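Local coordinates for protein SusD homolog (Bacteroides thetaiotaomicron VPI-5482, PDB 3FDH) that probably binds glycans at the outer membrane for uptake, as a SusD/RagB-family lipoprotein of a gut bacterium, at residues I82-C96 and T108-C120. Sequence-based numbering, arbitrary orientation.
Sequences IYSSLKNARIIIDQC and TRGMAEVMAAYNC
Ile-82 lays its CG2 on the backbone O of Asn-119, 3.4 Å away. One turn on, Ser-85 sets its CB against the Asn-119 amide, while its OG bonds to Ser-31. Asn-119 ND2 gives a 2.8 Å hydrogen bond to Met-115 O from above the carbonyl plane. Thr-32 also pairs with ND2, and Asn-36 with OD1. Leu-86 has CG anti to the backbone N (chi1 175°), which carries CD1 to 3.7 Å from Cys-120 SG and also near Ala-116 CB. Ala-89 meets two other alanines where the helices come close: its CB lies 3.6 Å from Ala-112 O and also touches Ala-116 CB. The fit is tight at Ile-92, whose CG2 presses on Ala-112 CB at 3.5 Å. Ile-93 is a knob in the hole formed by Arg-109, Ala-112, Glu-113 and Ala-116, with CD1 against Glu-113 CG. Ile-93 O, near the C-terminal end of helix 76-95, takes a 2.9 Å hydrogen bond from Arg-109 NE on a lone pair and a weak one from NH2. The extended arginine chain runs past Cys-96 CB to get there, and a water that hydrogen-bonds Asp-94 OD1 also takes a weak bond from NH2. An alanine in place of Arg-109 would probably leave Ile-93 O without these donors and open a gap beside Cys-96. The two helices form an antiparallel hairpin, crossing at -153° with axes 8.6 Å apart, in this largely helical SusD-like fold. Helix 21-37 packs against Ile-92 and Met-115, helix 154-171 against Ile-93 and Cys-120, and helix 191-208 against Met-111 and Val-114.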
# COMPACT_ATOMS: atom_id res chain seq x y z
N ILE A 82 -12.91 4.45 -5.57
CA ILE A 82 -12.88 4.37 -4.12
C ILE A 82 -14.26 4.76 -3.55
O ILE A 82 -14.80 4.07 -2.70
CB ILE A 82 -11.76 5.23 -3.53
CG1 ILE A 82 -10.39 4.60 -3.89
CG2 ILE A 82 -11.92 5.35 -2.02
CD1 ILE A 82 -9.23 5.63 -3.84
N TYR A 83 -14.82 5.84 -4.07
CA TYR A 83 -16.15 6.29 -3.65
C TYR A 83 -17.21 5.26 -4.02
O TYR A 83 -18.11 4.95 -3.24
CB TYR A 83 -16.51 7.67 -4.19
CG TYR A 83 -15.93 8.79 -3.36
CD1 TYR A 83 -16.55 9.18 -2.18
CD2 TYR A 83 -14.78 9.47 -3.77
CE1 TYR A 83 -16.04 10.21 -1.42
CE2 TYR A 83 -14.25 10.51 -3.00
CZ TYR A 83 -14.89 10.87 -1.82
OH TYR A 83 -14.41 11.89 -1.02
N SER A 84 -17.04 4.65 -5.18
CA SER A 84 -17.97 3.60 -5.62
C SER A 84 -17.97 2.39 -4.66
O SER A 84 -19.01 1.83 -4.32
CB SER A 84 -17.62 3.11 -7.03
OG SER A 84 -18.49 2.05 -7.39
N SER A 85 -16.78 1.98 -4.26
CA SER A 85 -16.62 0.83 -3.37
C SER A 85 -17.16 1.16 -1.99
O SER A 85 -17.77 0.32 -1.35
CB SER A 85 -15.15 0.40 -3.28
OG SER A 85 -14.64 0.07 -4.54
N LEU A 86 -17.00 2.42 -1.59
CA LEU A 86 -17.50 2.91 -0.30
C LEU A 86 -19.02 2.89 -0.30
O LEU A 86 -19.65 2.43 0.64
CB LEU A 86 -16.99 4.33 0.03
CG LEU A 86 -17.53 5.02 1.29
CD1 LEU A 86 -17.30 4.16 2.49
CD2 LEU A 86 -16.90 6.42 1.53
N LYS A 87 -19.59 3.38 -1.38
CA LYS A 87 -21.04 3.41 -1.51
C LYS A 87 -21.60 2.01 -1.40
O LYS A 87 -22.58 1.78 -0.71
CB LYS A 87 -21.44 4.02 -2.86
CG LYS A 87 -22.95 4.12 -3.09
CD LYS A 87 -23.25 4.71 -4.47
N ASN A 88 -20.96 1.09 -2.09
CA ASN A 88 -21.42 -0.30 -2.14
C ASN A 88 -21.35 -0.92 -0.75
O ASN A 88 -22.27 -1.62 -0.31
CB ASN A 88 -20.60 -1.14 -3.15
CG ASN A 88 -20.95 -0.82 -4.58
OD1 ASN A 88 -22.03 -0.30 -4.87
ND2 ASN A 88 -20.04 -1.17 -5.51
N ALA A 89 -20.26 -0.64 -0.04
CA ALA A 89 -20.07 -1.17 1.34
C ALA A 89 -21.20 -0.67 2.23
O ALA A 89 -21.74 -1.39 3.07
CB ALA A 89 -18.71 -0.75 1.92
N ARG A 90 -21.56 0.57 2.00
CA ARG A 90 -22.59 1.23 2.80
C ARG A 90 -23.95 0.66 2.50
O ARG A 90 -24.81 0.59 3.37
CB ARG A 90 -22.55 2.74 2.64
CG ARG A 90 -21.39 3.34 3.40
CD ARG A 90 -21.23 4.80 3.10
NE ARG A 90 -20.31 5.45 4.03
CZ ARG A 90 -19.87 6.70 3.91
NH1 ARG A 90 -20.20 7.42 2.86
NH2 ARG A 90 -19.08 7.21 4.84
N ILE A 91 -24.12 0.23 1.26
CA ILE A 91 -25.39 -0.40 0.84
C ILE A 91 -25.51 -1.73 1.59
O ILE A 91 -26.57 -2.07 2.11
CB ILE A 91 -25.49 -0.59 -0.69
CG1 ILE A 91 -25.73 0.77 -1.37
CG2 ILE A 91 -26.61 -1.54 -1.04
CD1 ILE A 91 -25.53 0.78 -2.88
N ILE A 92 -24.40 -2.44 1.70
CA ILE A 92 -24.40 -3.72 2.41
C ILE A 92 -24.78 -3.48 3.87
O ILE A 92 -25.59 -4.19 4.47
CB ILE A 92 -23.01 -4.38 2.40
CG1 ILE A 92 -22.61 -4.82 0.97
CG2 ILE A 92 -23.01 -5.56 3.35
CD1 ILE A 92 -21.15 -5.36 0.82
N ILE A 93 -24.19 -2.43 4.42
CA ILE A 93 -24.34 -2.13 5.85
C ILE A 93 -25.79 -1.85 6.13
O ILE A 93 -26.36 -2.32 7.12
CB ILE A 93 -23.44 -0.97 6.31
CG1 ILE A 93 -21.96 -1.36 6.15
CG2 ILE A 93 -23.82 -0.60 7.74
CD1 ILE A 93 -20.98 -0.27 6.41
N ASP A 94 -26.41 -1.13 5.21
CA ASP A 94 -27.84 -0.82 5.33
C ASP A 94 -28.69 -2.06 5.11
O ASP A 94 -29.62 -2.33 5.86
CB ASP A 94 -28.29 0.28 4.38
CG ASP A 94 -27.84 1.66 4.83
OD1 ASP A 94 -27.30 1.80 5.96
OD2 ASP A 94 -28.03 2.61 4.04
N GLN A 95 -28.37 -2.81 4.07
CA GLN A 95 -29.15 -4.01 3.76
C GLN A 95 -29.09 -5.02 4.89
O GLN A 95 -30.04 -5.77 5.11
CB GLN A 95 -28.72 -4.67 2.45
CG GLN A 95 -29.15 -3.87 1.24
CD GLN A 95 -28.83 -4.54 -0.09
OE1 GLN A 95 -28.38 -5.69 -0.14
NE2 GLN A 95 -29.05 -3.82 -1.15
N CYS A 96 -28.01 -4.97 5.67
CA CYS A 96 -27.77 -5.97 6.72
C CYS A 96 -28.32 -5.54 8.06
O CYS A 96 -28.28 -6.29 9.04
CB CYS A 96 -26.30 -6.30 6.85
SG CYS A 96 -25.71 -7.29 5.52
N THR A 108 -21.36 -10.58 7.64
CA THR A 108 -21.19 -9.97 6.33
C THR A 108 -21.16 -8.46 6.50
O THR A 108 -20.40 -7.75 5.86
CB THR A 108 -22.36 -10.37 5.37
OG1 THR A 108 -22.24 -11.76 5.05
CG2 THR A 108 -22.30 -9.58 4.10
N ARG A 109 -21.95 -8.02 7.47
CA ARG A 109 -22.07 -6.59 7.75
C ARG A 109 -20.74 -6.05 8.25
O ARG A 109 -20.29 -4.97 7.88
CB ARG A 109 -23.17 -6.32 8.78
CG ARG A 109 -23.52 -4.86 8.89
CD ARG A 109 -24.57 -4.62 9.95
NE ARG A 109 -25.30 -3.39 9.65
CZ ARG A 109 -26.15 -2.79 10.48
NH1 ARG A 109 -26.39 -3.29 11.67
NH2 ARG A 109 -26.78 -1.70 10.10
N GLY A 110 -20.12 -6.85 9.12
CA GLY A 110 -18.86 -6.49 9.71
C GLY A 110 -17.77 -6.45 8.66
O GLY A 110 -16.90 -5.57 8.66
N MSE A 111 -17.81 -7.41 7.76
CA MSE A 111 -16.79 -7.43 6.70
C MSE A 111 -16.89 -6.14 5.88
O MSE A 111 -15.88 -5.53 5.49
CB MSE A 111 -16.96 -8.65 5.80
CG MSE A 111 -16.84 -9.98 6.52
SE MSE A 111 -17.29 -11.48 5.40
CE MSE A 111 -17.02 -12.90 6.67
N ALA A 112 -18.13 -5.77 5.58
CA ALA A 112 -18.44 -4.56 4.81
C ALA A 112 -17.99 -3.31 5.56
O ALA A 112 -17.54 -2.34 4.95
CB ALA A 112 -19.93 -4.48 4.47
N GLU A 113 -18.08 -3.36 6.88
CA GLU A 113 -17.70 -2.22 7.73
C GLU A 113 -16.19 -2.03 7.67
O GLU A 113 -15.68 -0.91 7.59
CB GLU A 113 -18.20 -2.40 9.17
CG GLU A 113 -19.69 -2.07 9.27
CD GLU A 113 -20.40 -2.58 10.52
OE1 GLU A 113 -19.92 -3.54 11.15
OE2 GLU A 113 -21.50 -2.05 10.84
N VAL A 114 -15.50 -3.15 7.62
CA VAL A 114 -14.04 -3.13 7.47
C VAL A 114 -13.67 -2.55 6.08
O VAL A 114 -12.75 -1.74 5.93
CB VAL A 114 -13.42 -4.54 7.67
CG1 VAL A 114 -11.89 -4.55 7.27
CG2 VAL A 114 -13.61 -5.01 9.12
N MSE A 115 -14.41 -2.94 5.05
CA MSE A 115 -14.07 -2.42 3.72
C MSE A 115 -14.42 -0.96 3.63
O MSE A 115 -13.78 -0.21 2.89
CB MSE A 115 -14.78 -3.17 2.60
CG MSE A 115 -14.40 -4.63 2.44
SE MSE A 115 -12.68 -4.70 1.61
CE MSE A 115 -11.52 -4.96 3.09
N ALA A 116 -15.42 -0.55 4.40
CA ALA A 116 -15.86 0.86 4.37
C ALA A 116 -14.73 1.69 5.00
O ALA A 116 -14.35 2.75 4.50
CB ALA A 116 -17.16 1.06 5.13
N ALA A 117 -14.20 1.17 6.09
CA ALA A 117 -13.14 1.83 6.83
C ALA A 117 -11.93 1.97 5.93
O ALA A 117 -11.28 3.01 5.87
CB ALA A 117 -12.77 1.04 8.10
N TYR A 118 -11.66 0.89 5.22
CA TYR A 118 -10.46 0.81 4.39
C TYR A 118 -10.50 1.85 3.29
O TYR A 118 -9.51 2.52 3.01
CB TYR A 118 -10.28 -0.60 3.81
CG TYR A 118 -8.88 -0.88 3.34
CD1 TYR A 118 -8.42 -0.40 2.11
CD2 TYR A 118 -8.02 -1.64 4.10
CE1 TYR A 118 -7.13 -0.66 1.66
CE2 TYR A 118 -6.74 -1.91 3.66
CZ TYR A 118 -6.30 -1.43 2.43
OH TYR A 118 -5.01 -1.70 2.00
N ASN A 119 -11.67 1.98 2.69
CA ASN A 119 -11.84 2.92 1.58
C ASN A 119 -11.90 4.35 2.05
O ASN A 119 -11.40 5.26 1.37
CB ASN A 119 -13.04 2.53 0.72
CG ASN A 119 -12.73 1.33 -0.15
OD1 ASN A 119 -11.97 1.42 -1.11
ND2 ASN A 119 -13.28 0.18 0.21
N CYS A 120 -12.45 4.56 3.23
CA CYS A 120 -12.47 5.91 3.80
C CYS A 120 -11.06 6.37 4.05
O CYS A 120 -10.71 7.54 3.87
CB CYS A 120 -13.25 5.98 5.11
SG CYS A 120 -15.06 5.92 4.88
O HOH W 1 -27.37 0.87 8.39